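Long-range contact in squalene synthase HpnC (Alicyclobacillus acidocaldarius subsp. acidocaldarius, PDB 4HD1), which probably condenses isoprenoid diphosphates on the way to squalene: residues M103-R108 and G140-G145. Residues are numbered along the deposited sequence; the frame is centred on the assembly and turned at random.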
HETATM    1  N   MSE A 103       7.369   8.203 -12.637  1.00 66.12           N
HETATM    2  CA  MSE A 103       7.124   9.131 -11.535  1.00 68.09           C
HETATM    3  C   MSE A 103       5.730   9.009 -10.907  1.00 68.92           C
HETATM    4  O   MSE A 103       5.572   9.200  -9.701  1.00 69.52           O
HETATM    5  CB  MSE A 103       7.344  10.562 -12.002  1.00 69.55           C
HETATM    6  CG  MSE A 103       7.882  11.482 -10.934  1.00 73.84           C
HETATM    7 SE   MSE A 103       7.746  13.333 -11.510  1.00 82.92          SE
HETATM    8  CE  MSE A 103       9.501  13.968 -10.988  1.00 86.59           C
ATOM      9  N   GLU A 104       4.731   8.685 -11.724  1.00 69.14           N
ATOM     10  CA  GLU A 104       3.332   8.687 -11.279  1.00 70.64           C
ATOM     11  C   GLU A 104       3.049   7.926  -9.962  1.00 66.72           C
ATOM     12  O   GLU A 104       2.344   8.446  -9.097  1.00 68.39           O
ATOM     13  CB  GLU A 104       2.389   8.216 -12.401  1.00 70.90           C
ATOM     14  CG  GLU A 104       0.913   8.416 -12.083  1.00 75.59           C
ATOM     15  CD  GLU A 104      -0.019   7.751 -13.083  1.00 83.91           C
ATOM     16  OE1 GLU A 104       0.247   6.601 -13.508  1.00 80.10           O
ATOM     17  OE2 GLU A 104      -1.038   8.378 -13.437  1.00 96.36           O
ATOM     18  N   PRO A 105       3.591   6.701  -9.804  1.00 63.42           N
ATOM     19  CA  PRO A 105       3.276   5.998  -8.553  1.00 59.83           C
ATOM     20  C   PRO A 105       3.777   6.709  -7.298  1.00 60.16           C
ATOM     21  O   PRO A 105       3.095   6.683  -6.273  1.00 60.27           O
ATOM     22  CB  PRO A 105       3.980   4.650  -8.718  1.00 58.54           C
ATOM     23  CG  PRO A 105       4.093   4.466 -10.193  1.00 60.14           C
ATOM     24  CD  PRO A 105       4.331   5.839 -10.746  1.00 63.30           C
ATOM     25  N   PHE A 106       4.950   7.336  -7.379  1.00 59.74           N
ATOM     26  CA  PHE A 106       5.486   8.102  -6.254  1.00 60.02           C
ATOM     27  C   PHE A 106       4.586   9.293  -5.917  1.00 62.96           C
ATOM     28  O   PHE A 106       4.250   9.502  -4.746  1.00 62.69           O
ATOM     29  CB  PHE A 106       6.906   8.576  -6.544  1.00 58.83           C
ATOM     30  CG  PHE A 106       7.908   7.465  -6.621  1.00 57.13           C
ATOM     31  CD1 PHE A 106       8.456   6.922  -5.464  1.00 56.82           C
ATOM     32  CD2 PHE A 106       8.310   6.960  -7.852  1.00 56.93           C
ATOM     33  CE1 PHE A 106       9.381   5.892  -5.534  1.00 57.38           C
ATOM     34  CE2 PHE A 106       9.237   5.936  -7.928  1.00 55.25           C
ATOM     35  CZ  PHE A 106       9.775   5.399  -6.767  1.00 56.37           C
ATOM     36  N   LEU A 107       4.192  10.048  -6.945  1.00 62.89           N
ATOM     37  CA  LEU A 107       3.262  11.174  -6.789  1.00 64.95           C
ATOM     38  C   LEU A 107       1.896  10.738  -6.253  1.00 66.20           C
ATOM     39  O   LEU A 107       1.227  11.506  -5.577  1.00 69.71           O
ATOM     40  CB  LEU A 107       3.074  11.926  -8.112  1.00 65.21           C
ATOM     41  CG  LEU A 107       4.263  12.664  -8.734  1.00 70.43           C
ATOM     42  CD1 LEU A 107       3.933  13.079 -10.162  1.00 73.93           C
ATOM     43  CD2 LEU A 107       4.673  13.874  -7.909  1.00 69.24           C
ATOM     44  N   ARG A 108       1.485   9.511  -6.555  1.00 64.98           N
ATOM     45  CA  ARG A 108       0.199   9.004  -6.073  1.00 62.46           C
ATOM     46  C   ARG A 108       0.234   8.634  -4.597  1.00 64.29           C
ATOM     47  O   ARG A 108      -0.740   8.847  -3.875  1.00 64.38           O
ATOM     48  CB  ARG A 108      -0.293   7.841  -6.927  1.00 59.39           C
ATOM     49  CG  ARG A 108      -0.876   8.328  -8.234  1.00 60.66           C
ATOM     50  CD  ARG A 108      -1.446   7.206  -9.071  1.00 65.40           C
ATOM     51  NE  ARG A 108      -2.263   7.755 -10.148  1.00 71.63           N
ATOM     52  CZ  ARG A 108      -2.822   7.035 -11.115  1.00 75.48           C
ATOM     53  NH1 ARG A 108      -2.657   5.718 -11.156  1.00 79.80           N
ATOM     54  NH2 ARG A 108      -3.546   7.634 -12.047  1.00 73.45           N
ATOM     55  N   GLY A 140       2.484  -1.888  -5.627  1.00 54.12           N
ATOM     56  CA  GLY A 140       2.496  -3.000  -6.566  1.00 50.64           C
ATOM     57  C   GLY A 140       3.149  -2.638  -7.882  1.00 51.36           C
ATOM     58  O   GLY A 140       3.963  -3.399  -8.405  1.00 55.22           O
ATOM     59  N   ARG A 141       2.810  -1.464  -8.407  1.00 51.50           N
ATOM     60  CA  ARG A 141       3.386  -0.983  -9.666  1.00 53.36           C
ATOM     61  C   ARG A 141       4.911  -0.785  -9.608  1.00 54.29           C
ATOM     62  O   ARG A 141       5.630  -1.158 -10.548  1.00 54.64           O
ATOM     63  CB  ARG A 141       2.668   0.287 -10.126  1.00 55.61           C
ATOM     64  CG  ARG A 141       1.220   0.013 -10.509  1.00 57.71           C
ATOM     65  CD  ARG A 141       0.466   1.247 -10.973  1.00 57.48           C
ATOM     66  NE  ARG A 141      -0.806   0.836 -11.561  1.00 59.82           N
ATOM     67  CZ  ARG A 141      -1.479   1.520 -12.483  1.00 61.53           C
ATOM     68  NH1 ARG A 141      -1.022   2.683 -12.931  1.00 61.22           N
ATOM     69  NH2 ARG A 141      -2.619   1.037 -12.957  1.00 63.04           N
ATOM     70  N   LEU A 142       5.391  -0.218  -8.498  1.00 53.36           N
ATOM     71  CA  LEU A 142       6.824  -0.039  -8.267  1.00 53.57           C
ATOM     72  C   LEU A 142       7.553  -1.375  -8.095  1.00 51.58           C
ATOM     73  O   LEU A 142       8.673  -1.538  -8.586  1.00 52.40           O
ATOM     74  CB  LEU A 142       7.078   0.879  -7.062  1.00 55.55           C
ATOM     75  CG  LEU A 142       6.594   2.328  -7.207  1.00 56.10           C
ATOM     76  CD1 LEU A 142       6.685   3.084  -5.892  1.00 55.52           C
ATOM     77  CD2 LEU A 142       7.333   3.067  -8.319  1.00 55.68           C
ATOM     78  N   VAL A 143       6.915  -2.323  -7.408  1.00 51.27           N
ATOM     79  CA  VAL A 143       7.459  -3.673  -7.263  1.00 53.20           C
ATOM     80  C   VAL A 143       7.632  -4.351  -8.633  1.00 55.43           C
ATOM     81  O   VAL A 143       8.691  -4.931  -8.911  1.00 56.77           O
ATOM     82  CB  VAL A 143       6.615  -4.533  -6.282  1.00 52.86           C
ATOM     83  CG1 VAL A 143       6.937  -6.021  -6.419  1.00 51.10           C
ATOM     84  CG2 VAL A 143       6.838  -4.061  -4.844  1.00 49.53           C
ATOM     85  N   LEU A 144       6.613  -4.256  -9.491  1.00 55.82           N
ATOM     86  CA  LEU A 144       6.724  -4.762 -10.865  1.00 54.47           C
ATOM     87  C   LEU A 144       7.877  -4.070 -11.577  1.00 54.81           C
ATOM     88  O   LEU A 144       8.665  -4.718 -12.273  1.00 55.91           O
ATOM     89  CB  LEU A 144       5.426  -4.546 -11.655  1.00 51.61           C
ATOM     90  CG  LEU A 144       4.200  -5.384 -11.289  1.00 51.31           C
ATOM     91  CD1 LEU A 144       2.997  -4.918 -12.099  1.00 50.78           C
ATOM     92  CD2 LEU A 144       4.474  -6.868 -11.516  1.00 51.98           C
ATOM     93  N   GLY A 145       7.970  -2.753 -11.381  1.00 54.36           N
ATOM     94  CA  GLY A 145       9.034  -1.935 -11.959  1.00 53.34           C
ATOM     95  C   GLY A 145      10.417  -2.420 -11.575  1.00 56.78           C
ATOM     96  O   GLY A 145      11.313  -2.506 -12.430  1.00 61.78           O
TER
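Pro105 and Leu142 mark the closest pairing of two roughly antiparallel helical stretches, 104-108 and 140-145: their CA atoms are 7.0 Å apart, and the short axes approach to 10.1 Å with N-to-C directions 151° apart. No hydrogen bond links 103-108 to 140-145; the contact is a worked example of an interface apolar on one side and charged on the other. Leu142 carries the apolar half. Its CG stands anti to the carbonyl carbon (chi1 -64°), and both methyls beyond it lie on the same side of the Phe106 ring. CD1 sits over the face toward CE1 and CZ in a CH-pi contact, 4.1 Å from the Phe106 centroid and 18° off the normal; CD2 lies by CZ and CE2, 3.5 Å from Phe106 CE2. CD2 also meets Pro105 CB at 3.7 Å, so one methyl touches both residues. On the charged side, extended Arg141 brings NH1 to 3.9 Å from Arg108 NH1, a like-charge approach probably eased by Glu104. Glu104 OE2 lies 3.0 Å from Arg108 NH2, above the guanidinium plane, a salt bridge of charges alone with no N-H directed at the oxygen. Glu104 OE1 is 4.2 Å from Arg141 NH1, at the guanidinium edge, too far for a salt bridge; Arg141 NH2 instead pairs with Asp159 of helix 152-172. The contact thus joins helices 104-118 and 137-146, while Phe106 meets Phe50 of helix 41-56 edge-to-face and packs on helices 65-81 and 87-99.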